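Local coordinates for hypothetical protein (Nostoc punctiforme, PDB 2O62) that is of unknown function but belongs to the DUF3598 family, with an N-terminal and a C-terminal beta-sheet region that both fall in the calycin clan, at residues L172-L178 with S191-I195; G197-L201 with Q211-L215. The contacts are given in a common frame with arbitrary orientation. Residue numbers count along the deposited sequence, not the author numbering.

Contact 1. Residues L172-L178 with S191-I195; sequences LDDAGRL and STATI
Residues 172-178 form the turn between two neighbouring strands, beside the extended strand 191-195. The turn closes through Asp173 N to Arg177 O (2.7 Å), has a cis peptide before Ala175 and turns through Ala175 and Gly176, both with positive phi (59° and 84°). As the next strand starts, Leu178 pairs with Ala193 in an antiparallel hydrogen-bonded pair (CA-CA 4.9 Å): Leu178 N to Ala193 O 2.9 Å, Ala193 N to Leu178 O 2.7 Å, Leu178 CB to Ala193 CB 4.2 Å. Ile195 (chi1 m, chi2 off-well at 146°) is a bump: its CD1 enters the hollow between Leu172 CD2 (3.9 Å) and Gly176 O (3.7 Å). Thr192 CG2 meets the Arg177 guanidinium edge, 3.4 Å from Arg177 NE. Within the turn, Arg177 NH2 forms a salt bridge with Asp173 OD2 (3.1 Å). One water joins Asp173 OD2 to Thr192 OG1, another Gly176 O to Ile195 N. A hairpin turn leading into paired neighbouring strands is typical of an up-and-down antiparallel barrel, consistent with the calycin clan.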
loop_
_atom_site.group_PDB
_atom_site.type_symbol
_atom_site.label_atom_id
_atom_site.label_comp_id
_atom_site.label_asym_id
_atom_site.label_seq_id
_atom_site.Cartn_x
_atom_site.Cartn_y
_atom_site.Cartn_z
ATOM N N LEU A 172 5.119 -14.615 18.596
ATOM C CA LEU A 172 5.151 -16.021 18.269
ATOM C C LEU A 172 4.537 -16.736 19.452
ATOM O O LEU A 172 4.782 -16.333 20.602
ATOM C CB LEU A 172 6.588 -16.519 18.070
ATOM C CG LEU A 172 7.318 -15.837 16.909
ATOM C CD1 LEU A 172 8.775 -16.330 16.825
ATOM C CD2 LEU A 172 6.597 -16.078 15.599
ATOM N N ASP A 173 3.699 -17.738 19.188
ATOM C CA ASP A 173 3.246 -18.643 20.239
ATOM C C ASP A 173 4.201 -19.839 20.248
ATOM O O ASP A 173 5.289 -19.753 19.682
ATOM C CB ASP A 173 1.766 -19.024 20.089
ATOM C CG ASP A 173 1.494 -19.960 18.924
ATOM O OD1 ASP A 173 2.442 -20.643 18.454
ATOM O OD2 ASP A 173 0.307 -19.998 18.490
ATOM N N ASP A 174 3.829 -20.959 20.855
ATOM C CA ASP A 174 4.884 -21.863 21.319
ATOM C C ASP A 174 5.066 -23.352 20.921
ATOM O O ASP A 174 5.924 -23.975 21.583
ATOM C CB ASP A 174 4.866 -21.815 22.863
ATOM C CG ASP A 174 3.601 -22.443 23.462
ATOM O OD1 ASP A 174 3.033 -23.387 22.857
ATOM O OD2 ASP A 174 3.160 -21.976 24.536
ATOM N N ALA A 175 4.427 -24.025 19.940
ATOM C CA ALA A 175 3.797 -23.693 18.646
ATOM C C ALA A 175 4.578 -23.047 17.507
ATOM O O ALA A 175 4.754 -23.692 16.472
ATOM C CB ALA A 175 2.394 -23.143 18.803
ATOM N N GLY A 176 5.047 -21.811 17.642
ATOM C CA GLY A 176 5.811 -21.185 16.560
ATOM C C GLY A 176 4.897 -20.559 15.524
ATOM O O GLY A 176 5.337 -20.075 14.472
ATOM N N ARG A 177 3.610 -20.548 15.832
ATOM C CA ARG A 177 2.655 -19.808 15.040
ATOM C C ARG A 177 2.689 -18.357 15.466
ATOM O O ARG A 177 3.238 -18.005 16.499
ATOM C CB ARG A 177 1.261 -20.399 15.224
ATOM C CG ARG A 177 1.152 -21.878 14.775
ATOM C CD ARG A 177 -0.282 -22.402 14.906
ATOM N NE ARG A 177 -0.833 -22.078 16.226
ATOM C CZ ARG A 177 -1.029 -22.926 17.239
ATOM N NH1 ARG A 177 -0.756 -24.229 17.129
ATOM N NH2 ARG A 177 -1.528 -22.460 18.385
ATOM N N LEU A 178 2.127 -17.517 14.628
ATOM C CA LEU A 178 2.084 -16.091 14.859
ATOM C C LEU A 178 0.725 -15.762 15.483
ATOM O O LEU A 178 -0.293 -16.304 15.078
ATOM C CB LEU A 178 2.298 -15.363 13.535
ATOM C CG LEU A 178 2.695 -13.905 13.676
ATOM C CD1 LEU A 178 4.179 -13.805 14.079
ATOM C CD2 LEU A 178 2.424 -13.082 12.422
ATOM N N SER A 191 -6.058 -12.955 15.863
ATOM C CA SER A 191 -6.061 -14.229 15.101
ATOM C C SER A 191 -4.689 -14.840 15.097
ATOM O O SER A 191 -3.689 -14.146 15.145
ATOM C CB SER A 191 -6.500 -14.016 13.649
ATOM O OG SER A 191 -6.593 -15.257 12.961
ATOM N N THR A 192 -4.648 -16.155 15.036
ATOM C CA THR A 192 -3.408 -16.903 14.879
ATOM C C THR A 192 -3.137 -17.161 13.404
ATOM O O THR A 192 -4.077 -17.281 12.626
ATOM C CB THR A 192 -3.549 -18.174 15.681
ATOM O OG1 THR A 192 -3.694 -17.776 17.060
ATOM C CG2 THR A 192 -2.397 -19.099 15.536
ATOM N N ALA A 193 -1.868 -17.165 13.021
ATOM C CA ALA A 193 -1.437 -17.439 11.665
ATOM C C ALA A 193 -0.296 -18.448 11.628
ATOM O O ALA A 193 0.434 -18.637 12.607
ATOM C CB ALA A 193 -0.982 -16.199 11.031
ATOM N N THR A 194 -0.126 -19.097 10.486
ATOM C CA THR A 194 1.040 -19.955 10.274
ATOM C C THR A 194 2.041 -19.211 9.402
ATOM O O THR A 194 1.676 -18.419 8.530
ATOM C CB THR A 194 0.690 -21.275 9.600
ATOM O OG1 THR A 194 -0.128 -21.027 8.465
ATOM C CG2 THR A 194 -0.055 -22.162 10.546
ATOM N N ILE A 195 3.317 -19.459 9.639
ATOM C CA ILE A 195 4.361 -18.807 8.830
ATOM C C ILE A 195 4.998 -19.831 7.926
ATOM O O ILE A 195 5.392 -20.891 8.373
ATOM C CB ILE A 195 5.477 -18.204 9.686
ATOM C CG1 ILE A 195 4.920 -17.293 10.772
ATOM C CG2 ILE A 195 6.426 -17.409 8.806
ATOM C CD1 ILE A 195 5.770 -17.362 12.027
HETATM O O HOH W 1 -1.764 -18.035 18.763
HETATM O O HOH W 2 3.961 -21.029 11.959
#

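Contact 2. Residues G197-L201 with Q211-L215; sequences GSIVL and QVLLL
Val200 (chi1 t) lays its side chain beside that of Val212 (also t), CB to CB 4.1 Å, on one face of two antiparallel strands. Their backbones form a hydrogen-bonded pair (CA-CA 5.0 Å): Val200 N to Val212 O 2.9 Å and Val212 N to Val200 O 2.7 Å. The next pairs on either side are non-hydrogen-bonded, Ile199 with Leu213 and Leu201 with Gln211, each with CA-CA 4.7 Å; Leu214 N to Ser198 O (2.9 Å) adds a third bond. The short axes run 4.6 Å apart at 163°. CA-H...O contacts fill in between, such as Ile199 CA to Val212 O at 3.3 Å. The segments belong to the beta hairpin of strands 199-202 and 210-214, consecutive staves of the closed antiparallel barrel in the C-terminal, calycin-clan part of the chain. Ile140 packs on the Val200 face. The other face bears Ile199, Leu201, Gln211 and Leu213. There Ile199 (m, t) presses CG1 on Leu213 CD1 (3.9 Å) and sets CG2 4.2 Å from Gln211 CB, filling the step between alternate residues of the partner strand. Leu213 takes t, p, which also brings its CD1 to 3.5 Å from Ser198 OG. Before the strand, Gly197 (phi 65°, psi -117°) and Ser198 (-90°, 3°) have the angles of the central pair of a type II' turn. Beyond the hairpin, Leu213 touches Leu120 of strand 117-127, and Gln211 NE2 is hydrogen-bonded to Pro25 O.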
loop_
_atom_site.group_PDB
_atom_site.type_symbol
_atom_site.label_atom_id
_atom_site.label_comp_id
_atom_site.label_asym_id
_atom_site.label_seq_id
_atom_site.Cartn_x
_atom_site.Cartn_y
_atom_site.Cartn_z
ATOM N N GLY A 197 7.870 -19.421 5.145
ATOM C CA GLY A 197 8.854 -18.586 4.466
ATOM C C GLY A 197 8.531 -17.110 4.573
ATOM O O GLY A 197 8.501 -16.545 5.659
ATOM N N SER A 198 8.287 -16.504 3.418
ATOM C CA SER A 198 7.954 -15.088 3.313
ATOM C C SER A 198 6.445 -14.835 3.385
ATOM O O SER A 198 6.002 -13.692 3.250
ATOM C CB SER A 198 8.522 -14.529 1.999
ATOM O OG SER A 198 7.940 -15.156 0.869
ATOM N N ILE A 199 5.655 -15.906 3.593
ATOM C CA ILE A 199 4.195 -15.796 3.667
ATOM C C ILE A 199 3.665 -16.180 5.036
ATOM O O ILE A 199 3.987 -17.239 5.556
ATOM C CB ILE A 199 3.480 -16.674 2.626
ATOM C CG1 ILE A 199 3.621 -16.051 1.239
ATOM C CG2 ILE A 199 1.982 -16.775 2.943
ATOM C CD1 ILE A 199 3.412 -17.049 0.118
ATOM N N VAL A 200 2.807 -15.324 5.558
ATOM C CA VAL A 200 2.083 -15.552 6.789
ATOM C C VAL A 200 0.632 -15.751 6.384
ATOM O O VAL A 200 0.037 -14.879 5.741
ATOM C CB VAL A 200 2.225 -14.370 7.754
ATOM C CG1 VAL A 200 1.415 -14.583 9.015
ATOM C CG2 VAL A 200 3.740 -14.127 8.059
ATOM N N LEU A 201 0.066 -16.862 6.816
ATOM C CA LEU A 201 -1.264 -17.283 6.379
ATOM C C LEU A 201 -2.260 -17.217 7.526
ATOM O O LEU A 201 -2.113 -17.927 8.504
ATOM C CB LEU A 201 -1.193 -18.698 5.846
ATOM C CG LEU A 201 -2.521 -19.280 5.427
ATOM C CD1 LEU A 201 -3.118 -18.474 4.294
ATOM C CD2 LEU A 201 -2.396 -20.761 5.057
ATOM N N GLN A 211 -3.376 -13.558 3.179
ATOM C CA GLN A 211 -1.967 -13.936 3.210
ATOM C C GLN A 211 -1.196 -12.663 3.364
ATOM O O GLN A 211 -1.536 -11.667 2.754
ATOM C CB GLN A 211 -1.501 -14.692 1.950
ATOM C CG GLN A 211 -1.489 -13.906 0.615
ATOM C CD GLN A 211 -0.472 -14.522 -0.394
ATOM O OE1 GLN A 211 -0.561 -15.711 -0.681
ATOM N NE2 GLN A 211 0.537 -13.722 -0.861
ATOM N N VAL A 212 -0.123 -12.688 4.149
ATOM C CA VAL A 212 0.755 -11.496 4.215
ATOM C C VAL A 212 2.072 -11.888 3.610
ATOM O O VAL A 212 2.605 -12.915 3.966
ATOM C CB VAL A 212 0.980 -11.029 5.653
ATOM C CG1 VAL A 212 1.805 -9.758 5.659
ATOM C CG2 VAL A 212 -0.330 -10.821 6.354
ATOM N N LEU A 213 2.563 -11.098 2.670
ATOM C CA LEU A 213 3.815 -11.406 2.026
ATOM C C LEU A 213 4.847 -10.367 2.420
ATOM O O LEU A 213 4.596 -9.149 2.344
ATOM C CB LEU A 213 3.623 -11.442 0.519
ATOM C CG LEU A 213 4.869 -11.583 -0.338
ATOM C CD1 LEU A 213 5.486 -12.960 -0.176
ATOM C CD2 LEU A 213 4.563 -11.331 -1.797
ATOM N N LEU A 214 6.001 -10.846 2.863
ATOM C CA LEU A 214 7.061 -9.961 3.322
ATOM C C LEU A 214 7.998 -9.710 2.143
ATOM O O LEU A 214 8.388 -10.658 1.454
ATOM C CB LEU A 214 7.830 -10.634 4.439
ATOM C CG LEU A 214 6.938 -11.179 5.578
ATOM C CD1 LEU A 214 7.822 -11.884 6.586
ATOM C CD2 LEU A 214 6.117 -10.099 6.183
ATOM N N LEU A 215 8.326 -8.447 1.907
ATOM C CA LEU A 215 9.039 -8.055 0.716
ATOM C C LEU A 215 10.281 -7.229 0.979
ATOM O O LEU A 215 10.586 -6.847 2.139
ATOM C CB LEU A 215 8.072 -7.239 -0.162
ATOM C CG LEU A 215 6.888 -8.005 -0.780
ATOM C CD1 LEU A 215 5.790 -7.027 -1.225
ATOM C CD2 LEU A 215 7.368 -8.909 -1.923
#

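How the contacts relate
Contacts 1 and 2 follow one another along the chain and lie in the same barrel sheet, their centres about 13 Å apart. The seam between them is the neighbouring strands 187-196 and 199-202: Thr194 O lies 2.8 Å from Leu201 N, a probable hydrogen bond. One face runs through both, with Val200 CG1 packed 3.5 Å from Ala193 CB and 3.9 Å from Leu178 CD2. Contact 1 lies farther out, about 24 Å from the chain centre against about 15 Å for contact 2. No active site is known; each contact hydrogen-bonds a glycerol, probably from crystallisation, through Thr192 OG1 in contact 1 and Gln211 OE1 in contact 2.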